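Local coordinates for protein Cyp101j2 (Sphingobium yanoikuyae, PDB 5KYO) that is a heme-containing cytochrome P450 monooxygenase that probably hydroxylates the monoterpenoid 1,8-cineole, at residues A[275-280]-A[418-423]; A[57-62]-A[413-418]. All coordinates share one frame; numbering follows the deposited sequence. Where two conformers were deposited one is given.

Interaction 1. Residues A[275-280]-A[418-423]. With HEM (protoporphyrin IX containing Fe), chain G.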
# COMPACT_ATOMS: atom_id res chain seq x y z
N VAL A 275 4.20 -2.90 -1.17
CA VAL A 275 5.49 -3.47 -0.72
C VAL A 275 6.67 -2.98 -1.57
O VAL A 275 7.74 -2.61 -1.02
CB VAL A 275 5.41 -5.02 -0.74
CG1 VAL A 275 6.79 -5.65 -0.59
CG2 VAL A 275 4.45 -5.48 0.34
N VAL A 276 6.49 -2.94 -2.89
CA VAL A 276 7.55 -2.48 -3.79
C VAL A 276 7.92 -1.01 -3.46
O VAL A 276 9.10 -0.65 -3.33
CB VAL A 276 7.14 -2.59 -5.28
CG1 VAL A 276 8.11 -1.81 -6.18
CG2 VAL A 276 7.07 -4.05 -5.75
N ASN A 277 6.90 -0.16 -3.31
CA ASN A 277 7.13 1.25 -3.03
C ASN A 277 7.69 1.46 -1.62
O ASN A 277 8.58 2.30 -1.42
CB ASN A 277 5.83 2.03 -3.22
CG ASN A 277 5.46 2.13 -4.67
OD1 ASN A 277 4.45 2.74 -5.04
ND2 ASN A 277 6.28 1.53 -5.52
N MET A 278 7.21 0.67 -0.66
CA MET A 278 7.74 0.79 0.70
C MET A 278 9.21 0.43 0.72
O MET A 278 10.02 1.13 1.32
CB MET A 278 6.98 -0.11 1.69
CG MET A 278 7.52 -0.09 3.12
SD MET A 278 7.51 1.54 3.94
CE MET A 278 5.73 1.81 4.09
N LEU A 279 9.56 -0.68 0.08
CA LEU A 279 10.97 -1.08 -0.02
C LEU A 279 11.80 -0.02 -0.72
O LEU A 279 12.98 0.19 -0.38
CB LEU A 279 11.12 -2.42 -0.76
CG LEU A 279 10.67 -3.68 -0.05
CD1 LEU A 279 10.47 -4.81 -1.05
CD2 LEU A 279 11.73 -4.08 0.99
N GLY A 280 11.20 0.64 -1.71
CA GLY A 280 11.87 1.74 -2.38
C GLY A 280 12.23 2.87 -1.44
O GLY A 280 13.36 3.36 -1.47
N VAL A 418 -0.59 4.84 -4.47
CA VAL A 418 0.58 4.42 -3.71
C VAL A 418 1.76 5.28 -4.17
O VAL A 418 2.20 5.21 -5.33
CB VAL A 418 0.89 2.90 -3.86
CG1 VAL A 418 1.97 2.53 -2.92
CG2 VAL A 418 -0.37 2.05 -3.57
N GLY A 419 2.23 6.15 -3.28
CA GLY A 419 3.40 6.98 -3.55
C GLY A 419 4.64 6.14 -3.77
O GLY A 419 4.65 4.95 -3.42
N SER A 420 5.69 6.76 -4.33
CA SER A 420 6.93 6.06 -4.70
C SER A 420 8.13 6.99 -4.88
O SER A 420 7.98 8.17 -5.19
CB SER A 420 6.75 5.27 -5.99
OG SER A 420 6.37 6.11 -7.07
N VAL A 421 9.31 6.42 -4.68
CA VAL A 421 10.57 6.98 -5.16
C VAL A 421 10.72 6.41 -6.57
O VAL A 421 10.59 5.20 -6.77
CB VAL A 421 11.80 6.56 -4.28
CG1 VAL A 421 13.07 7.24 -4.74
CG2 VAL A 421 11.54 6.80 -2.80
N LYS A 422 10.94 7.26 -7.56
CA LYS A 422 11.19 6.81 -8.92
C LYS A 422 12.47 5.96 -8.94
O LYS A 422 13.38 6.16 -8.10
CB LYS A 422 11.29 8.00 -9.87
CG LYS A 422 10.02 8.85 -9.92
CD LYS A 422 10.08 9.87 -11.03
CE LYS A 422 8.83 10.74 -11.10
NZ LYS A 422 9.13 12.01 -11.83
N PRO A 423 12.54 4.99 -9.89
CA PRO A 423 13.60 3.98 -9.95
C PRO A 423 15.00 4.54 -9.72
O PRO A 423 15.38 5.52 -10.35
CB PRO A 423 13.47 3.41 -11.36
CG PRO A 423 11.99 3.48 -11.62
CD PRO A 423 11.50 4.74 -10.92
CHA HEM G . -5.79 -2.67 2.92
CHB HEM G . -1.50 -0.40 3.06
CHC HEM G . 0.74 -4.66 2.23
CHD HEM G . -3.52 -6.66 1.16
C1A HEM G . -4.85 -1.68 3.10
C2A HEM G . -5.10 -0.31 3.52
C3A HEM G . -3.90 0.32 3.54
C4A HEM G . -2.87 -0.63 3.16
CMA HEM G . -3.66 1.80 3.94
CAA HEM G . -6.46 0.36 3.88
CBA HEM G . -7.24 0.79 2.64
CGA HEM G . -8.50 1.52 3.05
O1A HEM G . -8.40 2.60 3.71
O2A HEM G . -9.62 1.05 2.71
C1B HEM G . -0.52 -1.37 2.90
C2B HEM G . 0.92 -1.18 3.04
C3B HEM G . 1.53 -2.36 2.80
C4B HEM G . 0.50 -3.33 2.51
CMB HEM G . 1.63 0.15 3.40
CAB HEM G . 3.04 -2.74 2.81
CBB HEM G . 4.05 -1.95 3.19
C1C HEM G . -0.22 -5.58 1.90
C2C HEM G . -0.00 -6.99 1.65
C3C HEM G . -1.19 -7.54 1.34
C4C HEM G . -2.19 -6.49 1.41
CMC HEM G . 1.39 -7.65 1.72
CAC HEM G . -1.56 -8.99 0.99
CBC HEM G . -0.75 -10.04 1.08
C1D HEM G . -4.53 -5.77 1.49
C2D HEM G . -5.95 -5.99 1.27
C3D HEM G . -6.62 -4.76 1.84
C4D HEM G . -5.58 -3.90 2.33
CMD HEM G . -6.72 -7.18 0.64
CAD HEM G . -8.14 -4.50 1.84
CBD HEM G . -8.73 -4.70 3.24
CGD HEM G . -10.22 -4.42 3.18
O1D HEM G . -11.04 -5.24 3.67
O2D HEM G . -10.59 -3.37 2.60
NA HEM G . -3.48 -1.84 2.90
NB HEM G . -0.72 -2.70 2.57
NC HEM G . -1.56 -5.31 1.76
ND HEM G . -4.36 -4.54 2.10
FE HEM G . -2.54 -3.63 2.50
O HOH W 1 9.39 3.71 -3.87
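N277, on helix 273-288, brings its CA to within 5.1 Å of the CA of S420, and one turn further on the CA atoms of G280 and V421 come next, slightly farther apart, so the backbone of 418-423 runs past this flank of the helix. The side chain of N277 makes most of the contact. With CG beside its own backbone N and anti to the carbonyl carbon (chi1 -71°), the amide swings toward the loop and lies against the backbone carbonyl of G419, whose O is 3.2 Å from N277 CG. Two apolar groups close in on it: methyl CG1 of V418, which crosses it obliquely and comes to 3.9 Å from N277 CB, and the CB of S420, 3.6 Å from N277 CG. Cutting N277 back to an alanine would probably leave the V418 methyl and the S420 CB without the group they pack on and open a gap beside the G419 carbonyl. A water then ties the backbones together, donating to N277 O at 2.9 Å and accepting from V421 N at 2.8 Å. Beyond it, CG2 of V421 comes only loosely to G280 O, where the glycine puts no side chain between them. V275 and M278 turn from the loop to the heme, where CG2 of V275 lies 3.9 Å from vinyl atom CAB and CB of M278 lies 3.8 Å from CBB of that vinyl. This corresponds to the C-terminal half of the long distal helix of the P450 fold, just past the GGxDT segment. M278 and L279 pack on M389 of helix 382-399, V276 meets helix 172-177, and strand 420-421 fits between helix 273-288 and its partner strand 413-414.

Interaction 2. Residues A[57-62]-A[413-418]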
# COMPACT_ATOMS: atom_id res chain seq x y z
N LEU A 57 11.86 18.32 -4.13
CA LEU A 57 11.50 18.22 -2.72
C LEU A 57 11.49 16.74 -2.31
O LEU A 57 11.45 15.87 -3.17
CB LEU A 57 10.12 18.84 -2.46
CG LEU A 57 9.98 20.31 -2.88
CD1 LEU A 57 8.54 20.81 -2.70
CD2 LEU A 57 10.94 21.14 -2.07
N ASP A 58 11.54 16.48 -1.01
CA ASP A 58 11.28 15.15 -0.50
C ASP A 58 9.78 14.88 -0.56
O ASP A 58 8.99 15.77 -0.31
CB ASP A 58 11.82 15.01 0.93
CG ASP A 58 11.22 13.83 1.66
OD1 ASP A 58 11.68 12.69 1.44
OD2 ASP A 58 10.28 14.04 2.46
N PHE A 59 9.40 13.64 -0.88
CA PHE A 59 7.99 13.24 -0.96
C PHE A 59 7.18 13.69 0.25
O PHE A 59 6.16 14.37 0.12
CB PHE A 59 7.88 11.71 -1.10
CG PHE A 59 6.47 11.19 -1.19
CD1 PHE A 59 5.73 10.92 -0.05
CD2 PHE A 59 5.91 10.89 -2.42
CE1 PHE A 59 4.46 10.43 -0.12
CE2 PHE A 59 4.63 10.39 -2.51
CZ PHE A 59 3.90 10.16 -1.36
N HIS A 60 7.61 13.30 1.44
CA HIS A 60 6.79 13.58 2.61
C HIS A 60 6.85 15.07 3.00
O HIS A 60 5.86 15.63 3.50
CB HIS A 60 7.21 12.65 3.75
CG HIS A 60 6.84 11.23 3.49
ND1 HIS A 60 7.60 10.39 2.71
CD2 HIS A 60 5.73 10.52 3.82
CE1 HIS A 60 7.00 9.21 2.61
NE2 HIS A 60 5.87 9.27 3.28
N GLN A 61 7.98 15.71 2.73
CA GLN A 61 8.14 17.14 2.97
C GLN A 61 7.15 17.93 2.11
O GLN A 61 6.45 18.79 2.62
CB GLN A 61 9.59 17.56 2.66
CG GLN A 61 9.79 19.06 2.51
CD GLN A 61 11.08 19.39 1.75
OE1 GLN A 61 11.43 18.72 0.79
NE2 GLN A 61 11.78 20.44 2.19
N SER A 62 7.11 17.61 0.82
CA SER A 62 6.13 18.16 -0.12
C SER A 62 4.70 18.15 0.44
O SER A 62 3.99 19.18 0.40
CB SER A 62 6.18 17.35 -1.42
OG SER A 62 5.30 17.88 -2.40
N TYR A 413 10.38 11.59 -6.92
CA TYR A 413 9.23 10.82 -6.43
C TYR A 413 7.96 11.00 -7.25
O TYR A 413 7.74 12.04 -7.87
CB TYR A 413 8.90 11.22 -5.00
CG TYR A 413 10.08 11.31 -4.07
CD1 TYR A 413 10.87 12.46 -4.02
CD2 TYR A 413 10.40 10.27 -3.21
CE1 TYR A 413 11.93 12.56 -3.17
CE2 TYR A 413 11.47 10.36 -2.33
CZ TYR A 413 12.23 11.51 -2.32
OH TYR A 413 13.31 11.65 -1.47
N SER A 414 7.11 9.98 -7.21
CA SER A 414 5.76 10.07 -7.77
C SER A 414 4.69 10.01 -6.70
O SER A 414 4.87 9.37 -5.66
CB SER A 414 5.50 8.95 -8.79
OG SER A 414 6.35 9.07 -9.91
N ASN A 415 3.57 10.66 -6.98
CA ASN A 415 2.35 10.49 -6.20
C ASN A 415 1.38 9.58 -6.93
O ASN A 415 1.46 9.42 -8.14
CB ASN A 415 1.63 11.82 -5.94
CG ASN A 415 2.34 12.69 -4.91
OD1 ASN A 415 2.33 12.38 -3.71
ND2 ASN A 415 2.89 13.81 -5.35
N GLY A 416 0.45 9.03 -6.19
CA GLY A 416 -0.63 8.24 -6.77
C GLY A 416 -1.30 7.59 -5.59
O GLY A 416 -1.10 8.00 -4.45
N ILE A 417 -2.12 6.58 -5.84
CA ILE A 417 -2.76 5.88 -4.75
C ILE A 417 -1.69 5.26 -3.85
O ILE A 417 -1.86 5.16 -2.63
CB ILE A 417 -3.74 4.80 -5.26
CG1 ILE A 417 -4.93 5.47 -5.94
CG2 ILE A 417 -4.24 3.93 -4.12
CD1 ILE A 417 -4.78 5.59 -7.40
N VAL A 418 -0.59 4.84 -4.47
CA VAL A 418 0.58 4.42 -3.71
C VAL A 418 1.76 5.28 -4.17
O VAL A 418 2.20 5.21 -5.33
CB VAL A 418 0.89 2.90 -3.86
CG1 VAL A 418 1.97 2.53 -2.92
CG2 VAL A 418 -0.37 2.05 -3.57
O HOH W 2 12.87 9.88 0.90
O HOH W 3 3.59 16.27 -3.72
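The Y413 ring carries the backbone of F59 on one face: F59 N sits 3.5 Å above the ring plane, displaced toward the rim, and on the same side F59 CB makes a CH-pi contact 3.9 Å from the ring centroid, 25° off the normal. The F59 ring is met at its edge by Y413 CB and S414 O, the latter 3.3 Å from F59 CE2. N415 OD1 approaches the same carbon obliquely, with amide and ring planes 40° apart; its hydrogen bond comes from W63 NE1. F59 CD1 in turn lies over the centre of the H60 ring. A chi1 of -180° sends the F59 ring along the strand, CG opposite the backbone N, rather than over the tyrosine.

D58 is the N-cap of helix 59-69 and forms a capping box with Q61: D58 OD2 accepts from Q61 N at 2.9 Å, and D58 N donates to Q61 OE1. The other carboxylate oxygen, OD1, takes a hydrogen bond from a water at 3.1 Å that also bonds Y413 OH. A second water links S62 OG with N415 ND2.

The segments are thus joined by F59 N and the CH-pi contact on the tyrosine face, by carbonyl and amide oxygens close to the F59 ring, and by water at the margins. The D58 carboxylate both caps the helix and, through water, probably helps fix the tyrosine hydroxyl.

Along the chain the segments alternate: 57-62 (interaction 2), 275-280 (interaction 1), 413-418 (interaction 2), 418-423 (interaction 1). The centres lie 10 Å apart; V418 ends one segment and begins the other, and touches its partner only in interaction 1. Strands 413-414 and 420-421 follow each other and pair as a two-stranded antiparallel sheet, with a probable hydrogen bond from S414 N to S420 O (2.8 Å); CG2 of V421 also packs on CE2 of Y413. One strand faces helix 59-69 and the other helix 273-288, whose F281 meets the rings of F59 and H60 edge-to-face. The small hairpin, late in the chain, therefore bridges helix 59-69, the first in the model, and the heme-lining helix 273-288.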